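Local coordinates for protein F01G10.3, confirmed by transcript evidence (Caenorhabditis elegans, PDB 3K6J), which probably works as an NAD+-dependent (3S)-3-hydroxyacyl-CoA dehydrogenase, forming the zinc-bearing, Rossmann-fold dehydrogenase part of a multifunctional enzyme, at residues Q247-K250 / L251-E254; D357-N360 / F361-Y364; V367-G370 / Y371-I374; E382-I385 / D386-I390; I414-M417 / L418-W421. One frame throughout, in Å; residues are numbered along the deposited sequence.

All five are local contacts between residues three or four apart, on helices that follow the Rossmann-type sheet. They come in series along the chain: interaction 1 on helix 234-253, interactions 2 and 3 on helix 355-375, interaction 4 on helix 381-391 and interaction 5 on helix 412-424. Interaction 2 touches interactions 1 and 5, with centres about 11 Å away in each case, and interaction 3 touches interactions 4 and 5. Interactions 1 and 4 are the most widely separated pair, about 27 Å between centres. Helix 355-375 thus packs against the other three helices and ties the helical part together, while the I387 side chain of interaction 4 lies about 9 Å from the zinc.

Interaction 1: residues Q247-K250 / L251-E254; sequences QSQK and LMYE
Q247 O and K250 O receive L251 N and E254 N in the i to i+4 bonds of an alpha-helix, while Q249 O is gripped twice, by Y253 N at 3.2 Å and by M252 N at 2.8 Å. This doubling falls in the last turns of helix 234-253. The two donors approach differently: Y253 N comes nearly end-on to the carbonyl, whereas M252 N stands above its plane, 53° out, in i to i+3 fashion.

The side chain of Y253 turns back over the preceding turn because its CG is wedged between backbone N and carbonyl carbon (chi1 63°), a rare choice inside a helix. One ring face thereby lands on K250 CA, 4.0 Å from the ring centroid in a CH-pi contact, and Y253 OH comes to 3.3 Å from K250 CG. K250 itself runs extended beside the ring. The E254 side chain also lies alongside K250, pointing the same way, with OE1 3.8 Å from K250 CG, yet the charges do not meet, since K250 NZ and E254 OE1 remain 5.5 Å apart.

The lysine's charge is answered instead by a salt bridge to E428, and L251 packs on F361 of helix 355-375. Within its own helix, K250 NZ reaches one turn back and donates to Q247 OE1 at 3.1 Å.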
loop_
_atom_site.group_PDB
_atom_site.type_symbol
_atom_site.label_atom_id
_atom_site.label_comp_id
_atom_site.label_asym_id
_atom_site.label_seq_id
_atom_site.Cartn_x
_atom_site.Cartn_y
_atom_site.Cartn_z
ATOM N N GLN A 247 -10.285 7.632 -14.017
ATOM C CA GLN A 247 -10.442 9.081 -14.119
ATOM C C GLN A 247 -9.203 9.720 -14.716
ATOM O O GLN A 247 -9.300 10.547 -15.636
ATOM C CB GLN A 247 -10.703 9.703 -12.752
ATOM C CG GLN A 247 -11.992 9.273 -12.090
ATOM C CD GLN A 247 -13.193 9.471 -12.996
ATOM O OE1 GLN A 247 -13.746 8.502 -13.525
ATOM N NE2 GLN A 247 -13.581 10.732 -13.207
ATOM N N SER A 248 -8.036 9.329 -14.201
ATOM C CA SER A 248 -6.770 9.873 -14.665
ATOM C C SER A 248 -6.565 9.661 -16.163
ATOM O O SER A 248 -6.023 10.523 -16.851
ATOM C CB SER A 248 -5.607 9.252 -13.882
ATOM O OG SER A 248 -5.665 9.692 -12.537
ATOM N N GLN A 249 -6.998 8.506 -16.648
ATOM C CA GLN A 249 -6.916 8.210 -18.061
ATOM C C GLN A 249 -7.862 9.080 -18.888
ATOM O O GLN A 249 -7.469 9.570 -19.954
ATOM C CB GLN A 249 -7.158 6.734 -18.307
ATOM C CG GLN A 249 -6.063 5.880 -17.700
ATOM C CD GLN A 249 -5.837 4.611 -18.469
ATOM O OE1 GLN A 249 -6.109 3.507 -17.979
ATOM N NE2 GLN A 249 -5.345 4.754 -19.696
ATOM N N LYS A 250 -9.086 9.295 -18.394
ATOM C CA LYS A 250 -10.056 10.143 -19.089
ATOM C C LYS A 250 -9.466 11.524 -19.379
ATOM O O LYS A 250 -9.760 12.115 -20.424
ATOM C CB LYS A 250 -11.349 10.290 -18.302
ATOM C CG LYS A 250 -12.303 9.113 -18.392
ATOM C CD LYS A 250 -13.490 9.318 -17.436
ATOM C CE LYS A 250 -14.343 8.064 -17.299
ATOM N NZ LYS A 250 -15.308 8.218 -16.170
ATOM N N LEU A 251 -8.626 12.022 -18.470
ATOM C CA LEU A 251 -7.988 13.315 -18.650
ATOM C C LEU A 251 -7.131 13.351 -19.915
ATOM O O LEU A 251 -6.933 14.415 -20.513
ATOM C CB LEU A 251 -7.140 13.678 -17.429
ATOM C CG LEU A 251 -7.903 14.061 -16.156
ATOM C CD1 LEU A 251 -6.951 14.165 -14.961
ATOM C CD2 LEU A 251 -8.724 15.345 -16.325
ATOM N N MET A 252 -6.625 12.183 -20.310
ATOM C CA MET A 252 -5.786 12.069 -21.493
ATOM C C MET A 252 -6.610 11.925 -22.772
ATOM O O MET A 252 -6.413 12.697 -23.714
ATOM C CB MET A 252 -4.782 10.912 -21.364
ATOM C CG MET A 252 -3.608 11.185 -20.432
ATOM S SD MET A 252 -2.450 9.813 -20.395
ATOM C CE MET A 252 -3.537 8.446 -19.969
ATOM N N TYR A 253 -7.528 10.959 -22.813
ATOM C CA TYR A 253 -8.261 10.692 -24.051
ATOM C C TYR A 253 -9.491 11.560 -24.318
ATOM O O TYR A 253 -9.827 11.781 -25.478
ATOM C CB TYR A 253 -8.551 9.199 -24.276
ATOM C CG TYR A 253 -9.430 8.526 -23.259
ATOM C CD1 TYR A 253 -8.877 7.694 -22.283
ATOM C CD2 TYR A 253 -10.816 8.693 -23.279
ATOM C CE1 TYR A 253 -9.672 7.054 -21.349
ATOM C CE2 TYR A 253 -11.626 8.061 -22.339
ATOM C CZ TYR A 253 -11.040 7.241 -21.379
ATOM O OH TYR A 253 -11.826 6.608 -20.441
ATOM N N GLU A 254 -10.162 12.036 -23.264
ATOM C CA GLU A 254 -11.333 12.902 -23.428
ATOM C C GLU A 254 -10.958 14.376 -23.407
ATOM O O GLU A 254 -11.614 15.205 -24.062
ATOM C CB GLU A 254 -12.393 12.626 -22.367
ATOM C CG GLU A 254 -13.306 11.460 -22.697
ATOM C CD GLU A 254 -14.155 11.060 -21.516
ATOM O OE1 GLU A 254 -14.473 9.856 -21.396
ATOM O OE2 GLU A 254 -14.493 11.947 -20.694
#

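Interaction 2: residues D357-N360 / F361-Y364; sequences DVIN and FMLY
N360 and Y364, one turn apart on helix 355-375, form a stacked pair in which the asparagine lies over one face of the tyrosine ring. N360 CB sits 3.8 Å from the ring centroid and only 6° off its normal, a CH-pi contact. Farther out, N360 CG hovers near the ring's phenolic end, 3.4 Å from Y364 CZ. Amide and ring planes are 24° apart, flat enough to count as stacked. The N360 amide has a further hold in Q356, whose NE2 bonds to N360 OD1 and so helps fix the rotation of the group.

Packing is also tight on the side facing helices 234-253 and 259-269. M362 bends at its last torsion (chi3 -58°), which curls the methyl back against the preceding turn; M362 CE then comes within 3.3 Å of V358 CG1, closer than normal van der Waals contact. Next to it, I359 CG2 and L363 CD2 lie alongside each other at 3.6 Å. The F361 ring is buried against helix 234-253.

The looser side is that of D357, which is partly exposed and meets F361 through its backbone: F361 N donates to D357 O at 2.8 Å. The D357 carboxylate serves the chain just before, with OD1 accepting from I353 N. M362 N donates to V358 O in the regular helical way and makes a further, weak bond to I359 O. The helix thus sorts its chemistry by face: aliphatic and thioether groups interlock on one flank, while on another a polar amide is kept flat against an aromatic ring.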
loop_
_atom_site.group_PDB
_atom_site.type_symbol
_atom_site.label_atom_id
_atom_site.label_comp_id
_atom_site.label_asym_id
_atom_site.label_seq_id
_atom_site.Cartn_x
_atom_site.Cartn_y
_atom_site.Cartn_z
ATOM N N ASP A 357 -10.316 21.677 -10.919
ATOM C CA ASP A 357 -11.250 20.743 -11.557
ATOM C C ASP A 357 -10.615 19.392 -11.881
ATOM O O ASP A 357 -11.271 18.351 -11.761
ATOM C CB ASP A 357 -11.840 21.338 -12.843
ATOM C CG ASP A 357 -12.685 22.590 -12.593
ATOM O OD1 ASP A 357 -12.852 23.384 -13.551
ATOM O OD2 ASP A 357 -13.173 22.790 -11.459
ATOM N N VAL A 358 -9.356 19.428 -12.327
ATOM C CA VAL A 358 -8.553 18.223 -12.554
ATOM C C VAL A 358 -8.472 17.343 -11.288
ATOM O O VAL A 358 -8.790 16.153 -11.336
ATOM C CB VAL A 358 -7.117 18.587 -13.062
ATOM C CG1 VAL A 358 -6.218 17.358 -13.097
ATOM C CG2 VAL A 358 -7.190 19.227 -14.458
ATOM N N ILE A 359 -8.051 17.950 -10.175
ATOM C CA ILE A 359 -8.018 17.304 -8.864
ATOM C C ILE A 359 -9.394 16.739 -8.473
ATOM O O ILE A 359 -9.494 15.585 -8.085
ATOM C CB ILE A 359 -7.472 18.261 -7.768
ATOM C CG1 ILE A 359 -5.949 18.416 -7.873
ATOM C CG2 ILE A 359 -7.866 17.803 -6.359
ATOM C CD1 ILE A 359 -5.148 17.102 -7.887
ATOM N N ASN A 360 -10.449 17.540 -8.608
ATOM C CA ASN A 360 -11.792 17.078 -8.300
ATOM C C ASN A 360 -12.210 15.883 -9.141
ATOM O O ASN A 360 -12.817 14.940 -8.637
ATOM C CB ASN A 360 -12.798 18.222 -8.461
ATOM C CG ASN A 360 -12.550 19.346 -7.487
ATOM O OD1 ASN A 360 -11.774 19.208 -6.538
ATOM N ND2 ASN A 360 -13.218 20.467 -7.704
ATOM N N PHE A 361 -11.888 15.942 -10.427
ATOM C CA PHE A 361 -12.204 14.879 -11.389
ATOM C C PHE A 361 -11.557 13.551 -10.974
ATOM O O PHE A 361 -12.147 12.477 -11.146
ATOM C CB PHE A 361 -11.733 15.298 -12.789
ATOM C CG PHE A 361 -12.247 14.419 -13.909
ATOM C CD1 PHE A 361 -13.547 14.569 -14.403
ATOM C CD2 PHE A 361 -11.425 13.457 -14.498
ATOM C CE1 PHE A 361 -14.025 13.760 -15.463
ATOM C CE2 PHE A 361 -11.906 12.640 -15.538
ATOM C CZ PHE A 361 -13.218 12.807 -16.021
ATOM N N MET A 362 -10.349 13.634 -10.427
ATOM C CA MET A 362 -9.634 12.439 -9.932
ATOM C C MET A 362 -10.047 11.991 -8.527
ATOM O O MET A 362 -10.297 10.826 -8.306
ATOM C CB MET A 362 -8.114 12.650 -9.978
ATOM C CG MET A 362 -7.502 12.309 -11.332
ATOM S SD MET A 362 -5.803 12.880 -11.546
ATOM C CE MET A 362 -5.916 14.631 -11.307
ATOM N N LEU A 363 -10.101 12.927 -7.587
ATOM C CA LEU A 363 -10.247 12.589 -6.181
ATOM C C LEU A 363 -11.692 12.396 -5.684
ATOM O O LEU A 363 -11.958 11.495 -4.886
ATOM C CB LEU A 363 -9.486 13.607 -5.328
ATOM C CG LEU A 363 -7.992 13.372 -4.985
ATOM C CD1 LEU A 363 -7.168 12.511 -5.957
ATOM C CD2 LEU A 363 -7.304 14.679 -4.671
ATOM N N TYR A 364 -12.631 13.221 -6.147
ATOM C CA TYR A 364 -14.013 13.099 -5.684
ATOM C C TYR A 364 -14.622 11.714 -5.961
ATOM O O TYR A 364 -15.237 11.139 -5.086
ATOM C CB TYR A 364 -14.891 14.210 -6.293
ATOM C CG TYR A 364 -14.629 15.592 -5.737
ATOM C CD1 TYR A 364 -13.455 15.887 -5.026
ATOM C CD2 TYR A 364 -15.553 16.617 -5.930
ATOM C CE1 TYR A 364 -13.211 17.164 -4.526
ATOM C CE2 TYR A 364 -15.325 17.899 -5.429
ATOM C CZ TYR A 364 -14.149 18.159 -4.735
ATOM O OH TYR A 364 -13.940 19.427 -4.250
#

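Interaction 3: residues V367-G370 / Y371-I374; sequences VNEG and YRCI
V367 and Y371 meet one turn apart on helix 355-375, first through the backbone, where Y371 N donates to V367 O at 3.2 Å. The same pattern continues in R372 N to N368 O, C373 N to E369 O and I374 N to G370 O, an unbroken run of alpha-helical bonds whose last member is 2.8 Å long.

The apolar contacts centre on the tyrosine. V367 CG1 lies in the plane of the Y371 ring at its edge, 3.9 Å from CE1. With CG beside its own backbone N (chi1 -81°), the ring points along the same direction as V367 and stands among A436, L437 and A440 of helix 435-440, while its OH accepts a hydrogen bond from W395 NE1. A leucine here would probably leave W395 NE1 without that partner and open a gap against helix 435-440.

The charged groups are arranged less directly. E369 bends at chi2 (65°) and crosses R372 at about a right angle, so it is OE2 and R372 CB that approach, at 3.8 Å; the carboxylate and guanidinium planes stand 70° apart, and OE2 remains 5.0 Å from R372 NE. E369 spends its charge elsewhere, OE1 forming a salt bridge with R239 of helix 234-253. R372 NH1 has a long, weak ion pair with E375.

E369 and R372 therefore do not pair, although opposite in charge: the glutamate links the helix to helix 234-253, and its attraction to R372 is likely to be no more than a longer-range electrostatic one.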
loop_
_atom_site.group_PDB
_atom_site.type_symbol
_atom_site.label_atom_id
_atom_site.label_comp_id
_atom_site.label_asym_id
_atom_site.label_seq_id
_atom_site.Cartn_x
_atom_site.Cartn_y
_atom_site.Cartn_z
ATOM N N VAL A 367 -13.052 9.235 -3.505
ATOM C CA VAL A 367 -13.679 9.364 -2.189
ATOM C C VAL A 367 -15.023 8.610 -2.137
ATOM O O VAL A 367 -15.311 7.871 -1.187
ATOM C CB VAL A 367 -13.865 10.837 -1.758
ATOM C CG1 VAL A 367 -14.704 10.926 -0.452
ATOM C CG2 VAL A 367 -12.517 11.521 -1.583
ATOM N N ASN A 368 -15.818 8.786 -3.198
ATOM C CA ASN A 368 -17.124 8.153 -3.301
ATOM C C ASN A 368 -17.033 6.625 -3.298
ATOM O O ASN A 368 -17.827 5.976 -2.632
ATOM C CB ASN A 368 -17.883 8.677 -4.543
ATOM C CG ASN A 368 -19.272 8.077 -4.659
ATOM O OD1 ASN A 368 -19.556 7.323 -5.583
ATOM N ND2 ASN A 368 -20.119 8.358 -3.681
ATOM N N GLU A 369 -16.078 6.060 -4.047
ATOM C CA GLU A 369 -15.799 4.623 -4.028
ATOM C C GLU A 369 -15.406 4.089 -2.633
ATOM O O GLU A 369 -15.815 2.997 -2.232
ATOM C CB GLU A 369 -14.715 4.256 -5.054
ATOM C CG GLU A 369 -14.349 2.766 -5.061
ATOM C CD GLU A 369 -15.519 1.869 -5.511
ATOM O OE1 GLU A 369 -15.449 0.647 -5.288
ATOM O OE2 GLU A 369 -16.519 2.374 -6.066
ATOM N N GLY A 370 -14.634 4.854 -1.881
ATOM C CA GLY A 370 -14.386 4.493 -0.490
ATOM C C GLY A 370 -15.686 4.303 0.279
ATOM O O GLY A 370 -15.851 3.319 1.003
ATOM N N TYR A 371 -16.619 5.251 0.132
ATOM C CA TYR A 371 -17.911 5.140 0.839
ATOM C C TYR A 371 -18.712 3.945 0.339
ATOM O O TYR A 371 -19.375 3.268 1.099
ATOM C CB TYR A 371 -18.685 6.450 0.754
ATOM C CG TYR A 371 -18.179 7.425 1.780
ATOM C CD1 TYR A 371 -17.333 8.471 1.431
ATOM C CD2 TYR A 371 -18.512 7.269 3.105
ATOM C CE1 TYR A 371 -16.863 9.347 2.399
ATOM C CE2 TYR A 371 -18.050 8.131 4.071
ATOM C CZ TYR A 371 -17.227 9.156 3.723
ATOM O OH TYR A 371 -16.785 9.996 4.719
ATOM N N ARG A 372 -18.600 3.671 -0.949
ATOM C CA ARG A 372 -19.126 2.454 -1.540
ATOM C C ARG A 372 -18.571 1.199 -0.828
ATOM O O ARG A 372 -19.339 0.298 -0.487
ATOM C CB ARG A 372 -18.779 2.452 -3.027
ATOM C CG ARG A 372 -19.790 1.803 -3.922
ATOM C CD ARG A 372 -21.087 2.541 -3.884
ATOM N NE ARG A 372 -21.390 3.238 -5.123
ATOM C CZ ARG A 372 -22.574 3.791 -5.372
ATOM N NH1 ARG A 372 -23.551 3.724 -4.470
ATOM N NH2 ARG A 372 -22.787 4.414 -6.520
ATOM N N CYS A 373 -17.247 1.138 -0.607
ATOM C CA CYS A 373 -16.630 0.037 0.180
ATOM C C CYS A 373 -17.111 -0.012 1.619
ATOM O O CYS A 373 -17.363 -1.096 2.158
ATOM C CB CYS A 373 -15.100 0.131 0.198
ATOM S SG CYS A 373 -14.342 -0.117 -1.369
ATOM N N ILE A 374 -17.202 1.152 2.256
ATOM C CA ILE A 374 -17.758 1.200 3.601
ATOM C C ILE A 374 -19.189 0.575 3.653
ATOM O O ILE A 374 -19.420 -0.395 4.390
ATOM C CB ILE A 374 -17.745 2.630 4.185
ATOM C CG1 ILE A 374 -16.306 3.118 4.385
ATOM C CG2 ILE A 374 -18.493 2.668 5.513
ATOM C CD1 ILE A 374 -16.198 4.614 4.506
#

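Interaction 4: residues E382-I385 / D386-I390; sequences ESLI and DIMFI. With PO4 (phosphate ion), chain C.
F389 leans back on I385, one turn earlier in helix 381-391, and the bond between F389 N and I385 O, 3.1 Å long, ties them through the backbone. From its CB outward, the phenylalanine first meets the carbonyl oxygen of I385: CB lies 3.7 Å from I385 O and CG about as far. CG stands beside the backbone N (chi1 -79°), which swings one side of the ring over the previous turn. CD2 comes to 3.2 Å from I385 O, an oblique approach, and CE2 reaches the isoleucine's methyl branch, 3.4 Å from I385 CG2. The side chains run alongside each other.

L384 and M388 repeat the spacing on the next flank more loosely, with L384 CD1 at 4.1 Å from M388 CG. Near the helix start, S383 OG donates to phosphate O3; the 2.5 Å separation is unusually short and doubtful. S380 N and G230 N also hold this ion, which probably came from the crystallisation liquor.

D386 OD2 bonds to L33 N, tying the helix to an N-terminal loop. L384 and M388 rest on V236 and L240 of helix 234-253, whereas I387 packs on V227 and L198 of strands 225-229 and 198-202; its side chain lies about 6 Å from that of the zinc ligand E200. The helix thus lies between the edge of the sheet and helix 234-253.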
loop_
_atom_site.group_PDB
_atom_site.type_symbol
_atom_site.label_atom_id
_atom_site.label_comp_id
_atom_site.label_asym_id
_atom_site.label_seq_id
_atom_site.Cartn_x
_atom_site.Cartn_y
_atom_site.Cartn_z
ATOM N N GLU A 382 -14.163 3.809 10.179
ATOM C CA GLU A 382 -12.994 4.200 10.941
ATOM C C GLU A 382 -11.679 3.680 10.343
ATOM O O GLU A 382 -10.665 4.395 10.335
ATOM C CB GLU A 382 -13.115 3.733 12.408
ATOM C CG GLU A 382 -14.234 4.404 13.216
ATOM C CD GLU A 382 -15.647 4.041 12.713
ATOM O OE1 GLU A 382 -16.499 4.954 12.647
ATOM O OE2 GLU A 382 -15.903 2.867 12.341
ATOM N N SER A 383 -11.692 2.430 9.878
ATOM C CA SER A 383 -10.498 1.828 9.287
ATOM C C SER A 383 -10.113 2.546 8.014
ATOM O O SER A 383 -8.972 2.949 7.857
ATOM C CB SER A 383 -10.704 0.337 8.987
ATOM O OG SER A 383 -10.588 -0.409 10.169
ATOM N N LEU A 384 -11.065 2.701 7.105
ATOM C CA LEU A 384 -10.793 3.390 5.848
ATOM C C LEU A 384 -10.157 4.783 6.039
ATOM O O LEU A 384 -9.134 5.121 5.404
ATOM C CB LEU A 384 -12.049 3.464 4.988
ATOM C CG LEU A 384 -11.777 4.139 3.636
ATOM C CD1 LEU A 384 -10.774 3.354 2.778
ATOM C CD2 LEU A 384 -13.109 4.374 2.875
ATOM N N ILE A 385 -10.744 5.554 6.954
ATOM C CA ILE A 385 -10.329 6.923 7.195
ATOM C C ILE A 385 -8.943 7.005 7.813
ATOM O O ILE A 385 -8.113 7.780 7.337
ATOM C CB ILE A 385 -11.434 7.768 7.948
ATOM C CG1 ILE A 385 -12.702 7.855 7.066
ATOM C CG2 ILE A 385 -10.956 9.186 8.222
ATOM C CD1 ILE A 385 -13.857 8.633 7.678
ATOM N N ASP A 386 -8.659 6.182 8.823
ATOM C CA ASP A 386 -7.333 6.120 9.402
ATOM C C ASP A 386 -6.299 5.740 8.335
ATOM O O ASP A 386 -5.231 6.343 8.260
ATOM C CB ASP A 386 -7.296 5.085 10.529
ATOM C CG ASP A 386 -7.973 5.573 11.828
ATOM O OD1 ASP A 386 -8.266 4.703 12.697
ATOM O OD2 ASP A 386 -8.165 6.804 11.991
ATOM N N ILE A 387 -6.604 4.715 7.533
ATOM C CA ILE A 387 -5.714 4.285 6.472
ATOM C C ILE A 387 -5.350 5.441 5.518
ATOM O O ILE A 387 -4.190 5.622 5.222
ATOM C CB ILE A 387 -6.291 3.063 5.690
ATOM C CG1 ILE A 387 -6.127 1.807 6.528
ATOM C CG2 ILE A 387 -5.623 2.903 4.321
ATOM C CD1 ILE A 387 -7.059 0.607 6.096
ATOM N N MET A 388 -6.347 6.204 5.059
ATOM C CA MET A 388 -6.115 7.230 4.041
ATOM C C MET A 388 -5.333 8.407 4.623
ATOM O O MET A 388 -4.523 9.009 3.918
ATOM C CB MET A 388 -7.418 7.723 3.391
ATOM C CG MET A 388 -8.277 6.618 2.742
ATOM S SD MET A 388 -7.337 5.556 1.627
ATOM C CE MET A 388 -7.086 6.627 0.239
ATOM N N PHE A 389 -5.557 8.716 5.897
ATOM C CA PHE A 389 -4.716 9.698 6.573
ATOM C C PHE A 389 -3.279 9.232 6.688
ATOM O O PHE A 389 -2.369 10.001 6.422
ATOM C CB PHE A 389 -5.290 10.121 7.933
ATOM C CG PHE A 389 -6.423 11.131 7.822
ATOM C CD1 PHE A 389 -6.192 12.392 7.289
ATOM C CD2 PHE A 389 -7.715 10.810 8.256
ATOM C CE1 PHE A 389 -7.204 13.329 7.181
ATOM C CE2 PHE A 389 -8.741 11.743 8.178
ATOM C CZ PHE A 389 -8.503 13.016 7.607
ATOM N N ILE A 390 -3.084 7.975 7.082
ATOM C CA ILE A 390 -1.755 7.353 7.226
ATOM C C ILE A 390 -1.046 7.360 5.896
ATOM O O ILE A 390 0.146 7.677 5.837
ATOM C CB ILE A 390 -1.871 5.859 7.742
ATOM C CG1 ILE A 390 -2.188 5.821 9.229
ATOM C CG2 ILE A 390 -0.623 5.004 7.407
ATOM C CD1 ILE A 390 -2.713 4.442 9.681
HETATM P P PO4 C . -12.292 -3.526 9.629
HETATM O O1 PO4 C . -12.812 -3.065 10.975
HETATM O O2 PO4 C . -13.323 -3.290 8.545
HETATM O O3 PO4 C . -11.098 -2.690 9.247
HETATM O O4 PO4 C . -11.906 -4.985 9.749
#

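Interaction 5: residues I414-M417 / L418-W421; sequences IANM and LVHW
A Met-aromatic contact, between residues one turn apart on helix 412-424, joins M417 to W421. M417 CG does most of the touching: it lies over one face of the indole, 3.6 Å from the centroid of the six-membered ring and 21° off its normal, with CZ2 its nearest ring atom at 3.4 Å. The sulfur follows at a slant, M417 SD being 4.8 Å from the centroid of the five-membered ring. M417 CG points away from the backbone N (chi1 -162°), and bends at chi2 and chi3 then carry the methyl away from the indole to the edge of the H420 imidazole, where CE is 3.8 Å from ND1.

The backbone joins in on the same indole: M417 O lies over one ring face, 3.3 Å from W421 CG, while accepting the W421 N-H at 2.8 Å. On the adjoining flank, I414 CG2 and L418 CD1 lie side by side, 3.9 Å apart.

The indole also rests on N360 of helix 355-375, and Y364 of that helix touches both I414 and M417. An alanine in place of W421 would probably open a gap beside N360 and leave the M417 side chain less restrained, without the ring face its CG rests on.

With N416, V419 and H420 exposed, and I414, L418 and W421 buried, the burial pattern is that of a helix lying with one face on a helical bundle, broadly amphipathic although V419 is apolar.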
loop_
_atom_site.group_PDB
_atom_site.type_symbol
_atom_site.label_atom_id
_atom_site.label_comp_id
_atom_site.label_asym_id
_atom_site.label_seq_id
_atom_site.Cartn_x
_atom_site.Cartn_y
_atom_site.Cartn_z
ATOM N N ILE A 414 -18.471 17.976 -2.576
ATOM C CA ILE A 414 -18.152 16.690 -3.209
ATOM C C ILE A 414 -19.425 15.984 -3.684
ATOM O O ILE A 414 -19.518 15.581 -4.846
ATOM C CB ILE A 414 -17.324 15.758 -2.257
ATOM C CG1 ILE A 414 -15.920 16.348 -2.046
ATOM C CG2 ILE A 414 -17.228 14.355 -2.836
ATOM C CD1 ILE A 414 -15.060 15.667 -0.995
ATOM N N ALA A 415 -20.397 15.866 -2.778
ATOM C CA ALA A 415 -21.681 15.232 -3.078
ATOM C C ALA A 415 -22.397 15.944 -4.231
ATOM O O ALA A 415 -22.934 15.301 -5.129
ATOM C CB ALA A 415 -22.563 15.193 -1.831
ATOM N N ASN A 416 -22.359 17.279 -4.210
ATOM C CA ASN A 416 -23.015 18.088 -5.239
ATOM C C ASN A 416 -22.360 17.998 -6.593
ATOM O O ASN A 416 -23.046 17.899 -7.613
ATOM C CB ASN A 416 -23.175 19.536 -4.779
ATOM C CG ASN A 416 -24.222 19.659 -3.702
ATOM O OD1 ASN A 416 -25.270 19.031 -3.798
ATOM N ND2 ASN A 416 -23.936 20.426 -2.658
ATOM N N MET A 417 -21.033 17.992 -6.595
ATOM C CA MET A 417 -20.285 17.897 -7.833
ATOM C C MET A 417 -20.483 16.540 -8.491
ATOM O O MET A 417 -20.542 16.455 -9.721
ATOM C CB MET A 417 -18.803 18.191 -7.595
ATOM C CG MET A 417 -18.050 18.525 -8.865
ATOM S SD MET A 417 -18.096 20.268 -9.372
ATOM C CE MET A 417 -19.820 20.760 -9.099
ATOM N N LEU A 418 -20.598 15.490 -7.677
ATOM C CA LEU A 418 -20.808 14.132 -8.190
ATOM C C LEU A 418 -22.192 13.981 -8.822
ATOM O O LEU A 418 -22.319 13.427 -9.909
ATOM C CB LEU A 418 -20.582 13.062 -7.099
ATOM C CG LEU A 418 -19.153 12.755 -6.595
ATOM C CD1 LEU A 418 -19.205 12.029 -5.276
ATOM C CD2 LEU A 418 -18.350 11.953 -7.624
ATOM N N VAL A 419 -23.225 14.477 -8.146
ATOM C CA VAL A 419 -24.577 14.441 -8.714
ATOM C C VAL A 419 -24.638 15.250 -10.031
ATOM O O VAL A 419 -25.239 14.804 -11.019
ATOM C CB VAL A 419 -25.674 14.876 -7.699
ATOM C CG1 VAL A 419 -25.688 13.959 -6.463
ATOM C CG2 VAL A 419 -25.503 16.333 -7.279
ATOM N N HIS A 420 -23.976 16.410 -10.045
ATOM C CA HIS A 420 -23.896 17.235 -11.248
ATOM C C HIS A 420 -23.133 16.530 -12.380
ATOM O O HIS A 420 -23.540 16.612 -13.541
ATOM C CB HIS A 420 -23.316 18.615 -10.938
ATOM C CG HIS A 420 -22.994 19.425 -12.158
ATOM N ND1 HIS A 420 -21.834 20.163 -12.276
ATOM C CD2 HIS A 420 -23.674 19.604 -13.318
ATOM C CE1 HIS A 420 -21.813 20.762 -13.455
ATOM N NE2 HIS A 420 -22.912 20.430 -14.111
ATOM N N TRP A 421 -22.051 15.826 -12.052
ATOM C CA TRP A 421 -21.347 15.027 -13.061
ATOM C C TRP A 421 -22.174 13.829 -13.499
ATOM O O TRP A 421 -22.069 13.386 -14.641
ATOM C CB TRP A 421 -19.968 14.557 -12.573
ATOM C CG TRP A 421 -18.944 15.654 -12.440
ATOM C CD1 TRP A 421 -18.936 16.861 -13.094
ATOM C CD2 TRP A 421 -17.765 15.636 -11.622
ATOM N NE1 TRP A 421 -17.835 17.595 -12.723
ATOM C CE2 TRP A 421 -17.096 16.869 -11.825
ATOM C CE3 TRP A 421 -17.210 14.700 -10.731
ATOM C CZ2 TRP A 421 -15.897 17.194 -11.165
ATOM C CZ3 TRP A 421 -16.022 15.021 -10.077
ATOM C CH2 TRP A 421 -15.382 16.260 -10.295
#